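Local coordinates for protein maleylpyruvate isomerase (Ralstonia sp., PDB 2V6K) that catalyses the glutathione-dependent isomerization of maleylpyruvate to fumarylpyruvate in naphthalene degradation, working as a homodimeric glutathione S-transferase of the Zeta class, at residues M3-F8 and V26-L31; T13-R18 and R203-A208; N22-P27 and W73-Y78; Q92-L97 and T161-D166. All coordinates share one frame; numbering follows the deposited sequence.

Contact 1 of 4, residues M3-F8 and V26-L31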
# COMPACT_ATOMS: atom_id res chain seq x y z
N MET A 3 24.34 -5.13 5.96
CA MET A 3 23.01 -5.26 5.37
C MET A 3 22.97 -6.14 4.13
O MET A 3 23.82 -6.03 3.24
CB MET A 3 22.39 -3.90 5.09
CG MET A 3 21.47 -3.44 6.20
SD MET A 3 20.85 -1.76 6.02
CE MET A 3 20.74 -1.62 4.24
N LYS A 4 21.96 -7.00 4.09
CA LYS A 4 21.77 -7.95 2.99
C LYS A 4 20.39 -7.72 2.40
O LYS A 4 19.38 -7.78 3.11
CB LYS A 4 21.89 -9.39 3.50
CG LYS A 4 23.26 -9.75 4.04
CD LYS A 4 23.25 -11.11 4.72
CE LYS A 4 24.58 -11.40 5.40
NZ LYS A 4 24.50 -12.58 6.30
N LEU A 5 20.35 -7.44 1.10
CA LEU A 5 19.10 -7.18 0.41
C LEU A 5 18.68 -8.41 -0.40
O LEU A 5 19.31 -8.73 -1.41
CB LEU A 5 19.23 -5.97 -0.51
CG LEU A 5 17.99 -5.64 -1.34
CD1 LEU A 5 16.83 -5.19 -0.47
CD2 LEU A 5 18.30 -4.59 -2.41
N TYR A 6 17.63 -9.07 0.06
CA TYR A 6 17.06 -10.21 -0.65
C TYR A 6 16.09 -9.66 -1.68
O TYR A 6 15.07 -9.08 -1.33
CB TYR A 6 16.34 -11.15 0.31
CG TYR A 6 17.27 -11.86 1.26
CD1 TYR A 6 17.85 -13.07 0.91
CD2 TYR A 6 17.60 -11.30 2.50
CE1 TYR A 6 18.72 -13.73 1.77
CE2 TYR A 6 18.46 -11.95 3.37
CZ TYR A 6 19.02 -13.16 2.99
OH TYR A 6 19.88 -13.82 3.85
N ASN A 7 16.42 -9.83 -2.96
CA ASN A 7 15.67 -9.17 -4.01
C ASN A 7 15.93 -9.79 -5.38
O ASN A 7 16.61 -10.81 -5.47
CB ASN A 7 15.91 -7.65 -3.97
CG ASN A 7 17.25 -7.24 -4.55
OD1 ASN A 7 18.31 -7.80 -4.23
ND2 ASN A 7 17.22 -6.24 -5.40
N PHE A 8 15.36 -9.20 -6.42
CA PHE A 8 15.41 -9.76 -7.77
C PHE A 8 15.53 -8.62 -8.75
O PHE A 8 14.97 -7.54 -8.53
CB PHE A 8 14.13 -10.57 -8.00
CG PHE A 8 14.04 -11.27 -9.34
CD1 PHE A 8 14.88 -12.34 -9.66
CD2 PHE A 8 13.07 -10.89 -10.25
CE1 PHE A 8 14.75 -13.00 -10.89
CE2 PHE A 8 12.93 -11.54 -11.48
CZ PHE A 8 13.78 -12.60 -11.80
N VAL A 26 23.65 3.96 1.19
CA VAL A 26 23.78 2.87 2.15
C VAL A 26 24.28 1.61 1.43
O VAL A 26 23.62 1.14 0.50
CB VAL A 26 22.43 2.60 2.87
CG1 VAL A 26 22.51 1.33 3.70
CG2 VAL A 26 22.05 3.79 3.75
N PRO A 27 25.43 1.06 1.87
CA PRO A 27 25.95 -0.15 1.24
C PRO A 27 25.12 -1.38 1.62
O PRO A 27 24.57 -1.45 2.72
CB PRO A 27 27.37 -0.27 1.81
CG PRO A 27 27.33 0.46 3.11
CD PRO A 27 26.30 1.55 2.96
N TYR A 28 25.03 -2.33 0.70
CA TYR A 28 24.31 -3.57 0.95
C TYR A 28 24.84 -4.69 0.08
O TYR A 28 25.33 -4.44 -1.02
CB TYR A 28 22.80 -3.42 0.74
CG TYR A 28 22.39 -2.86 -0.61
CD1 TYR A 28 22.05 -3.70 -1.67
CD2 TYR A 28 22.34 -1.48 -0.82
CE1 TYR A 28 21.66 -3.16 -2.91
CE2 TYR A 28 21.97 -0.95 -2.03
CZ TYR A 28 21.63 -1.78 -3.07
OH TYR A 28 21.25 -1.22 -4.28
N GLU A 29 24.75 -5.91 0.59
CA GLU A 29 25.03 -7.10 -0.20
C GLU A 29 23.77 -7.48 -0.96
O GLU A 29 22.69 -7.57 -0.38
CB GLU A 29 25.48 -8.26 0.69
CG GLU A 29 26.00 -9.46 -0.11
CD GLU A 29 26.35 -10.68 0.75
OE1 GLU A 29 26.22 -10.63 1.99
OE2 GLU A 29 26.77 -11.70 0.16
N TYR A 30 23.92 -7.71 -2.26
CA TYR A 30 22.81 -8.10 -3.12
C TYR A 30 22.66 -9.61 -3.09
O TYR A 30 23.55 -10.34 -3.54
CB TYR A 30 23.08 -7.63 -4.55
CG TYR A 30 21.92 -7.73 -5.52
CD1 TYR A 30 21.24 -6.59 -5.94
CD2 TYR A 30 21.52 -8.96 -6.05
CE1 TYR A 30 20.20 -6.66 -6.83
CE2 TYR A 30 20.45 -9.04 -6.95
CZ TYR A 30 19.80 -7.88 -7.34
OH TYR A 30 18.76 -7.93 -8.23
N LEU A 31 21.55 -10.08 -2.54
CA LEU A 31 21.27 -11.51 -2.50
C LEU A 31 20.07 -11.81 -3.37
O LEU A 31 18.92 -11.51 -3.02
CB LEU A 31 21.07 -11.99 -1.06
CG LEU A 31 22.30 -11.94 -0.15
CD1 LEU A 31 21.96 -12.41 1.24
CD2 LEU A 31 23.46 -12.76 -0.72
O HOH W 1 26.13 -2.80 5.07
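Strands 4-7 and 29-32 are the parallel pair of the beta-alpha-beta unit that opens the thioredoxin-like domain, with helix 12-24 as the crossover. Lys4 pairs with Glu29, Leu5 with Tyr30 and Tyr6 with Leu31. Four backbone hydrogen bonds tie them: Glu29 N to Met3 O (2.8 Å), Leu5 N to Glu29 O, Leu31 N to Leu5 O, and Asn7 N to Leu31 O (3.0 Å). On the sheet face carrying Tyr6 and Leu31 these two side chains run side by side, with Leu31 CD1 3.5 Å from Tyr6 CZ. Lys4 CG lies 3.7 Å from Glu29 OE1 on that face, though this oxygen has its salt bridge with Lys2. Leu5 points to the other face, its CG anti to the backbone N (chi1 178°), and its CD2 rests 3.7 Å from Tyr28 CE1; the Tyr28 hydroxyl is hydrogen-bonded to Asn22. At the N-terminal end of the pair, Met3 CE presses on Val26 CG1 at a tight 3.5 Å, and a water bridges Met3 N and Pro27 O. Strand 56-58 flanks strand 4-7 on its other edge, Leu17 of helix 12-24 packs on Leu5, and helix 43-48 brings Phe45 and Leu48 to Tyr6.

Contact 2 of 4, residues T13-R18 and R203-A208. With TGG (gamma-glutamyl-S-(1,2-dicarboxyethyl)cysteinylglycine), chain C.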
# COMPACT_ATOMS: atom_id res chain seq x y z
N THR A 13 9.14 -3.78 -6.66
CA THR A 13 9.35 -3.44 -5.25
C THR A 13 10.83 -3.53 -4.89
O THR A 13 11.30 -2.78 -4.04
CB THR A 13 8.55 -4.33 -4.31
OG1 THR A 13 8.81 -5.70 -4.65
CG2 THR A 13 7.06 -4.05 -4.44
N SER A 14 11.57 -4.43 -5.53
CA SER A 14 13.02 -4.49 -5.33
C SER A 14 13.67 -3.23 -5.86
O SER A 14 14.50 -2.62 -5.19
CB SER A 14 13.61 -5.70 -6.04
OG SER A 14 13.13 -6.92 -5.48
N HIS A 15 13.31 -2.86 -7.08
CA HIS A 15 13.79 -1.66 -7.76
C HIS A 15 13.50 -0.42 -6.90
O HIS A 15 14.40 0.42 -6.69
CB HIS A 15 13.07 -1.61 -9.12
CG HIS A 15 13.51 -0.52 -10.05
ND1 HIS A 15 12.92 -0.35 -11.28
CD2 HIS A 15 14.44 0.46 -9.93
CE1 HIS A 15 13.47 0.69 -11.89
NE2 HIS A 15 14.40 1.19 -11.09
N ARG A 16 12.27 -0.32 -6.39
CA ARG A 16 11.84 0.76 -5.50
C ARG A 16 12.79 0.92 -4.31
O ARG A 16 13.25 2.03 -4.01
CB ARG A 16 10.41 0.44 -5.04
CG ARG A 16 9.72 1.46 -4.16
CD ARG A 16 8.52 0.82 -3.48
NE ARG A 16 7.50 0.45 -4.46
CZ ARG A 16 6.40 -0.25 -4.17
NH1 ARG A 16 6.20 -0.71 -2.94
NH2 ARG A 16 5.51 -0.51 -5.12
N LEU A 17 13.07 -0.19 -3.63
CA LEU A 17 13.94 -0.15 -2.47
C LEU A 17 15.40 0.12 -2.85
O LEU A 17 16.10 0.85 -2.14
CB LEU A 17 13.78 -1.43 -1.64
CG LEU A 17 14.66 -1.56 -0.39
CD1 LEU A 17 14.54 -0.34 0.52
CD2 LEU A 17 14.28 -2.81 0.37
N ARG A 18 15.85 -0.45 -3.96
CA ARG A 18 17.21 -0.18 -4.42
C ARG A 18 17.43 1.30 -4.66
O ARG A 18 18.50 1.83 -4.33
CB ARG A 18 17.57 -0.99 -5.67
CG ARG A 18 17.73 -2.48 -5.43
CD ARG A 18 18.28 -3.22 -6.65
NE ARG A 18 17.52 -3.01 -7.89
CZ ARG A 18 16.72 -3.91 -8.46
NH1 ARG A 18 16.51 -5.10 -7.90
NH2 ARG A 18 16.12 -3.61 -9.60
N ARG A 203 20.08 5.10 -11.89
CA ARG A 203 20.71 4.26 -12.90
C ARG A 203 21.23 2.96 -12.30
O ARG A 203 21.04 1.88 -12.86
CB ARG A 203 21.84 5.01 -13.60
CG ARG A 203 21.35 6.17 -14.45
CD ARG A 203 22.51 6.92 -15.10
NE ARG A 203 22.01 7.91 -16.04
CZ ARG A 203 22.77 8.62 -16.87
NH1 ARG A 203 24.09 8.44 -16.88
NH2 ARG A 203 22.21 9.49 -17.69
N ARG A 204 21.88 3.07 -11.14
CA ARG A 204 22.47 1.90 -10.48
C ARG A 204 21.42 0.93 -9.95
O ARG A 204 21.70 -0.25 -9.77
CB ARG A 204 23.42 2.32 -9.36
CG ARG A 204 24.74 2.89 -9.87
CD ARG A 204 25.74 3.12 -8.74
NE ARG A 204 25.34 4.21 -7.85
CZ ARG A 204 24.93 4.05 -6.60
NH1 ARG A 204 24.87 2.84 -6.05
NH2 ARG A 204 24.59 5.11 -5.88
N ALA A 205 20.21 1.44 -9.73
CA ALA A 205 19.11 0.65 -9.17
C ALA A 205 18.27 -0.07 -10.23
O ALA A 205 17.49 -0.96 -9.90
CB ALA A 205 18.21 1.54 -8.33
N ALA A 206 18.42 0.33 -11.49
CA ALA A 206 17.57 -0.19 -12.57
C ALA A 206 17.78 -1.69 -12.76
O ALA A 206 18.89 -2.18 -12.58
CB ALA A 206 17.85 0.56 -13.87
N PRO A 207 16.71 -2.42 -13.11
CA PRO A 207 16.79 -3.87 -13.34
C PRO A 207 17.98 -4.33 -14.18
O PRO A 207 18.68 -5.27 -13.79
CB PRO A 207 15.46 -4.17 -14.04
CG PRO A 207 14.52 -3.21 -13.42
CD PRO A 207 15.32 -1.93 -13.27
N ALA A 208 18.23 -3.67 -15.31
CA ALA A 208 19.30 -4.08 -16.23
C ALA A 208 20.71 -3.95 -15.65
O ALA A 208 21.66 -4.53 -16.18
CB ALA A 208 19.18 -3.33 -17.54
OC1 TGG C . 6.19 -3.52 -1.10
CO1 TGG C . 6.29 -4.66 -0.59
OT1 TGG C . 7.35 -5.11 -0.11
CA1 TGG C . 5.05 -5.50 -0.52
NN1 TGG C . 3.88 -4.66 -0.26
CB1 TGG C . 4.81 -6.23 -1.83
CG1 TGG C . 5.93 -7.23 -2.11
CD1 TGG C . 5.64 -8.20 -3.24
OE1 TGG C . 4.52 -7.90 -4.04
NN2 TGG C . 6.81 -8.40 -4.04
CA2 TGG C . 6.77 -8.97 -5.36
CO2 TGG C . 6.74 -10.47 -5.10
OC2 TGG C . 7.93 -10.97 -4.54
NN3 TGG C . 6.21 -11.26 -6.17
CA3 TGG C . 6.34 -12.70 -6.12
CO3 TGG C . 5.03 -13.34 -6.47
OC3 TGG C . 4.05 -12.62 -6.73
OT3 TGG C . 5.00 -14.59 -6.49
CB2 TGG C . 8.00 -8.37 -6.02
SG2 TGG C . 8.46 -9.07 -7.56
CD2 TGG C . 7.27 -8.67 -8.80
CE2 TGG C . 7.39 -7.21 -9.17
OE2 TGG C . 7.88 -6.87 -10.27
OF2 TGG C . 7.00 -6.35 -8.35
CF2 TGG C . 7.60 -9.61 -9.96
CH2 TGG C . 6.59 -9.58 -11.08
OI2 TGG C . 5.48 -9.07 -10.89
OJ2 TGG C . 6.94 -10.08 -12.18
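Arg18 grips a single backbone oxygen, Ala205 O, side-on with two nitrogens: NE at 2.9 Å and NH2 at 3.0 Å from that Ala205 O. The oxygen sits at the guanidinium edge, within 5° of its plane, and the NH2 donor arrives nearly along the C=O axis. Lower down, the two aliphatic parts meet, Arg18 CB 3.7 Å from Ala205 CB. His15, one turn earlier, adds a CH-pi contact: Pro207 CD lies over one face of its imidazole, 3.6 Å from the ring centroid and displaced toward the rim. His15 CG stands anti to the backbone N (chi1 -175°), and from there the ring reaches the turn, with CD2 3.4 Å from Ala205 O.

Further bonds fix the guanidinium: NH1 to Phe8 O and NH2 also to Trp9 O, while His15 CA lies over one of its faces. On the other partner, Gln210 NE2 bonds to the carbonyls of Arg204 and Ala206 and holds the turn around Ala205. The same helix 12-24 also serves the ligand: Thr13 OG1 lies 3.1 Å from CB2 of the bound glutathione conjugate, and Arg16 NH1 bonds to Ser67, a glutathione-binding residue. This is the domain interface of a glutathione S-transferase, where the first helix of the thioredoxin-like domain, whose start lines the glutathione site, docks against the end of the helical C-terminal domain.

Contact 3 of 4, residues N22-P27 and W73-Y78; sequences NLKGVP and WLEEQY
Lys24, in the last turn of helix 12-24, reaches across to Tyr78 and Glu75 at the end of helix 67-77. Its CB already points toward that helix. Beyond CG the chain bends at chi2 (-61°), which places CD 3.2 Å from Tyr78 O and also near Tyr78 CB. CE follows at 3.0 Å from the same Tyr78 O, with Glu75 OE1 3.5 Å from CE. At the tip NZ gives two short bonds: one of 2.7 Å from Lys24 NZ to Tyr78 O, nearly in line with the carbonyl, and a salt bridge from Lys24 NZ to Glu75 OE1, also 2.7 Å, which meets the carboxylate from above, 42° out of its plane. A third bond from NZ goes to Pro81 O, so the buried ammonium is held by a carboxylate and two carbonyls. Glu75 starts out away from Lys24, but a bend at its chi2 turns CD back and OE1 ends beside the ammonium; Leu83 N also bonds to its OE1. The positive charge next to the C-terminal end of helix 67-77 would be expected to suit the helix dipole.

Gly25 follows with positive phi and ends helix 12-24 in a Schellman motif. Past it, Val26 sets CG2 over the middle of the Tyr78 ring, 3.5 Å from the centroid and 5° off the normal, a CH-pi contact. Glu76, in this same last turn of helix 67-77, forms a salt bridge with Arg91 of the second subunit. The pairing of helices 12-24 and 67-77, with Leu74 packed on Leu17, Ala20 and Leu21, belongs to the thioredoxin-like fold of glutathione S-transferases.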
# COMPACT_ATOMS: atom_id res chain seq x y z
N ASN A 22 20.20 3.49 -2.64
CA ASN A 22 21.23 4.20 -3.40
C ASN A 22 21.21 5.70 -3.14
O ASN A 22 22.27 6.32 -3.02
CB ASN A 22 21.11 3.94 -4.90
CG ASN A 22 21.39 2.50 -5.27
OD1 ASN A 22 21.80 1.69 -4.43
ND2 ASN A 22 21.16 2.16 -6.54
N LEU A 23 20.02 6.29 -3.03
CA LEU A 23 19.93 7.71 -2.73
C LEU A 23 20.55 8.02 -1.37
O LEU A 23 21.17 9.07 -1.20
CB LEU A 23 18.48 8.19 -2.79
CG LEU A 23 17.89 8.37 -4.20
CD1 LEU A 23 16.39 8.51 -4.12
CD2 LEU A 23 18.51 9.57 -4.90
N LYS A 24 20.39 7.11 -0.42
CA LYS A 24 20.96 7.27 0.91
C LYS A 24 22.45 6.93 0.97
O LYS A 24 23.12 7.23 1.96
CB LYS A 24 20.20 6.42 1.94
CG LYS A 24 18.74 6.82 2.16
CD LYS A 24 18.61 8.25 2.68
CE LYS A 24 17.20 8.49 3.19
NZ LYS A 24 17.04 9.86 3.76
N GLY A 25 22.96 6.29 -0.08
CA GLY A 25 24.37 5.86 -0.12
C GLY A 25 24.67 4.75 0.87
O GLY A 25 25.80 4.61 1.34
N VAL A 26 23.65 3.96 1.19
CA VAL A 26 23.78 2.87 2.15
C VAL A 26 24.28 1.61 1.43
O VAL A 26 23.62 1.14 0.50
CB VAL A 26 22.43 2.60 2.87
CG1 VAL A 26 22.51 1.33 3.70
CG2 VAL A 26 22.05 3.79 3.75
N PRO A 27 25.43 1.06 1.87
CA PRO A 27 25.95 -0.15 1.24
C PRO A 27 25.12 -1.38 1.62
O PRO A 27 24.57 -1.45 2.72
CB PRO A 27 27.37 -0.27 1.81
CG PRO A 27 27.33 0.46 3.11
CD PRO A 27 26.30 1.55 2.96
N TRP A 73 11.67 3.60 7.24
CA TRP A 73 12.75 3.32 8.20
C TRP A 73 14.08 3.91 7.73
O TRP A 73 14.79 4.55 8.51
CB TRP A 73 12.82 1.81 8.45
CG TRP A 73 13.92 1.32 9.35
CD1 TRP A 73 13.90 1.22 10.71
CD2 TRP A 73 15.21 0.84 8.93
NE1 TRP A 73 15.09 0.71 11.17
CE2 TRP A 73 15.91 0.47 10.10
CE3 TRP A 73 15.83 0.68 7.68
CZ2 TRP A 73 17.21 -0.04 10.05
CZ3 TRP A 73 17.12 0.17 7.64
CH2 TRP A 73 17.80 -0.18 8.82
N LEU A 74 14.41 3.72 6.45
CA LEU A 74 15.63 4.31 5.88
C LEU A 74 15.63 5.82 6.00
O LEU A 74 16.67 6.41 6.32
CB LEU A 74 15.78 3.95 4.40
CG LEU A 74 16.16 2.51 4.06
CD1 LEU A 74 16.12 2.33 2.56
CD2 LEU A 74 17.57 2.21 4.58
N GLU A 75 14.49 6.46 5.75
CA GLU A 75 14.40 7.91 5.82
C GLU A 75 14.74 8.42 7.22
O GLU A 75 15.43 9.43 7.37
CB GLU A 75 13.00 8.38 5.38
CG GLU A 75 12.72 9.85 5.64
CD GLU A 75 13.59 10.81 4.85
OE1 GLU A 75 14.38 10.37 3.98
OE2 GLU A 75 13.46 12.02 5.10
N GLU A 76 14.27 7.71 8.24
CA GLU A 76 14.49 8.11 9.63
C GLU A 76 15.91 7.75 10.11
O GLU A 76 16.52 8.51 10.87
CB GLU A 76 13.42 7.47 10.52
CG GLU A 76 13.39 8.00 11.96
CD GLU A 76 13.87 6.98 12.97
OE1 GLU A 76 14.94 6.37 12.75
OE2 GLU A 76 13.16 6.78 13.98
N GLN A 77 16.42 6.61 9.65
CA GLN A 77 17.71 6.09 10.11
C GLN A 77 18.90 6.77 9.45
O GLN A 77 19.96 6.91 10.07
CB GLN A 77 17.79 4.58 9.87
CG GLN A 77 16.90 3.76 10.80
CD GLN A 77 17.44 3.69 12.21
OE1 GLN A 77 16.88 4.29 13.12
NE2 GLN A 77 18.53 2.96 12.39
N TYR A 78 18.72 7.17 8.19
CA TYR A 78 19.78 7.77 7.38
C TYR A 78 19.25 9.10 6.85
O TYR A 78 18.70 9.15 5.76
CB TYR A 78 20.14 6.84 6.22
CG TYR A 78 20.64 5.49 6.68
CD1 TYR A 78 21.95 5.33 7.13
CD2 TYR A 78 19.80 4.38 6.69
CE1 TYR A 78 22.42 4.09 7.55
CE2 TYR A 78 20.24 3.15 7.12
CZ TYR A 78 21.55 3.01 7.55
OH TYR A 78 22.01 1.78 7.97

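Contact 4 of 4, residues Q92-L97 and T161-D166; sequences QRVRAL and TPTLAD
Val94 of helix 88-104 packs on the capping box, Thr163 with Asp166, that starts helix 164-178 in the all-helical domain; such an N-capping box at this helix is a hallmark of glutathione S-transferases. The helices come close here, with Val94 CA 5.6 Å from Ala165 CA. One methyl does most of the touching. Val94 CG1, anti to its backbone N (chi1 171°), enters the first turn and lies 3.8 Å from Thr163 OG1, with Ala165 N at a similar distance. Leu164 CD1 comes in at 3.9 Å from the same Val94 CG1, the end of its side chain turned back toward helix 88-104. One turn further on, Leu97 CB meets Ala165 CB at 3.9 Å; on the Ala165 side only a methyl stands between the backbone and Leu97.

Around these side chains, Leu84 and Phe158 pack on Val94, while Tyr143 of helix 125-149 touches both Leu97 and Ala165. Other residues of segment 92-97 face the dimer: Gln92 packs on Ile65 and Ala96 on Gln66 of the second subunit. Asp166 is buried and doubly engaged, its OD1 taken by Ser157 and its OD2 by the cap. Within the box, Thr163 OG1 accepts only a weak bond from Ala165 N, at 3.4 Å, whereas the return bond is firm: Thr163 N to Asp166 OD2 is 2.9 Å with an N-H...O angle of 163°, on the anti side of OD2, 24° out of the carboxylate plane.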
# COMPACT_ATOMS: atom_id res chain seq x y z
N GLN A 92 2.34 14.51 3.60
CA GLN A 92 1.12 13.80 3.23
C GLN A 92 1.01 13.63 1.71
O GLN A 92 0.64 12.56 1.23
CB GLN A 92 -0.11 14.50 3.81
CG GLN A 92 -1.37 13.62 3.86
CD GLN A 92 -2.09 13.47 2.53
OE1 GLN A 92 -2.84 12.51 2.32
NE2 GLN A 92 -1.89 14.42 1.62
N ARG A 93 1.37 14.67 0.96
CA ARG A 93 1.28 14.63 -0.51
C ARG A 93 2.24 13.61 -1.10
O ARG A 93 1.88 12.87 -2.02
CB ARG A 93 1.56 16.00 -1.14
CG ARG A 93 0.73 17.14 -0.59
CD ARG A 93 -0.74 16.95 -0.86
NE ARG A 93 -1.51 17.97 -0.14
CZ ARG A 93 -2.83 18.07 -0.13
NH1 ARG A 93 -3.59 17.21 -0.81
NH2 ARG A 93 -3.40 19.03 0.57
N VAL A 94 3.47 13.58 -0.59
CA VAL A 94 4.46 12.62 -1.08
C VAL A 94 4.04 11.20 -0.72
O VAL A 94 4.14 10.30 -1.55
CB VAL A 94 5.88 12.95 -0.55
CG1 VAL A 94 6.85 11.83 -0.89
CG2 VAL A 94 6.38 14.26 -1.14
N ARG A 95 3.57 11.00 0.50
CA ARG A 95 3.07 9.68 0.88
C ARG A 95 1.86 9.26 0.05
O ARG A 95 1.70 8.08 -0.25
CB ARG A 95 2.74 9.62 2.37
CG ARG A 95 3.96 9.58 3.27
CD ARG A 95 3.54 9.34 4.71
NE ARG A 95 4.68 9.14 5.60
CZ ARG A 95 4.96 9.88 6.66
NH1 ARG A 95 4.18 10.90 7.01
NH2 ARG A 95 6.04 9.59 7.39
N ALA A 96 1.01 10.22 -0.32
CA ALA A 96 -0.18 9.90 -1.13
C ALA A 96 0.22 9.47 -2.54
O ALA A 96 -0.31 8.48 -3.06
CB ALA A 96 -1.13 11.09 -1.18
N LEU A 97 1.16 10.19 -3.14
CA LEU A 97 1.68 9.82 -4.46
C LEU A 97 2.26 8.41 -4.42
O LEU A 97 1.95 7.58 -5.28
CB LEU A 97 2.74 10.82 -4.93
CG LEU A 97 2.21 12.19 -5.37
CD1 LEU A 97 3.35 13.17 -5.55
CD2 LEU A 97 1.39 12.09 -6.65
N THR A 161 13.86 18.03 -5.57
CA THR A 161 14.76 16.94 -5.18
C THR A 161 14.00 15.62 -5.26
O THR A 161 12.77 15.60 -5.12
CB THR A 161 15.30 17.12 -3.75
OG1 THR A 161 14.22 17.10 -2.82
CG2 THR A 161 16.08 18.44 -3.61
N PRO A 162 14.71 14.51 -5.52
CA PRO A 162 14.02 13.22 -5.48
C PRO A 162 13.44 12.95 -4.09
O PRO A 162 14.04 13.31 -3.08
CB PRO A 162 15.12 12.22 -5.80
CG PRO A 162 16.16 13.01 -6.52
CD PRO A 162 16.13 14.36 -5.88
N THR A 163 12.26 12.33 -4.07
CA THR A 163 11.61 11.94 -2.82
C THR A 163 11.20 10.48 -2.92
O THR A 163 11.38 9.84 -3.97
CB THR A 163 10.34 12.78 -2.52
OG1 THR A 163 9.39 12.58 -3.57
CG2 THR A 163 10.68 14.27 -2.38
N LEU A 164 10.66 9.93 -1.84
CA LEU A 164 10.24 8.54 -1.94
C LEU A 164 9.15 8.31 -2.99
O LEU A 164 9.04 7.20 -3.52
CB LEU A 164 9.91 7.90 -0.59
CG LEU A 164 8.83 8.40 0.36
CD1 LEU A 164 7.44 8.05 -0.14
CD2 LEU A 164 9.09 7.80 1.74
N ALA A 165 8.38 9.34 -3.35
CA ALA A 165 7.40 9.16 -4.42
C ALA A 165 8.08 8.73 -5.72
O ALA A 165 7.58 7.86 -6.44
CB ALA A 165 6.57 10.43 -4.63
N ASP A 166 9.24 9.32 -6.02
CA ASP A 166 9.98 8.95 -7.23
C ASP A 166 10.50 7.53 -7.16
O ASP A 166 10.60 6.85 -8.19
CB ASP A 166 11.15 9.91 -7.46
CG ASP A 166 10.70 11.35 -7.54
OD1 ASP A 166 9.81 11.66 -8.36
OD2 ASP A 166 11.26 12.17 -6.78

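Contacts 1 and 3 lie within the thioredoxin-like domain, contact 4 lies in the helical domain, and contact 2 joins the two. Helix 12-24 ties the first three together: it is the crossover of contact 1, supplies segment 13-18 to contact 2 and ends in contact 3, which shares Val26 and Pro27 with contact 1. Contacts 1 and 2, whose centres are 11 Å apart, also touch directly where Ser14 packs against Asn7. Contact 4 is about 23 Å from contact 1 between centres, yet Pro162 just touches Leu23 of contact 3. Along the chain, contacts 3 and 4 both fall between the two segments of contact 2, which brings the chain's end back to its first helix, beside the glutathione site. Contacts 3 and 4 also touch the second subunit.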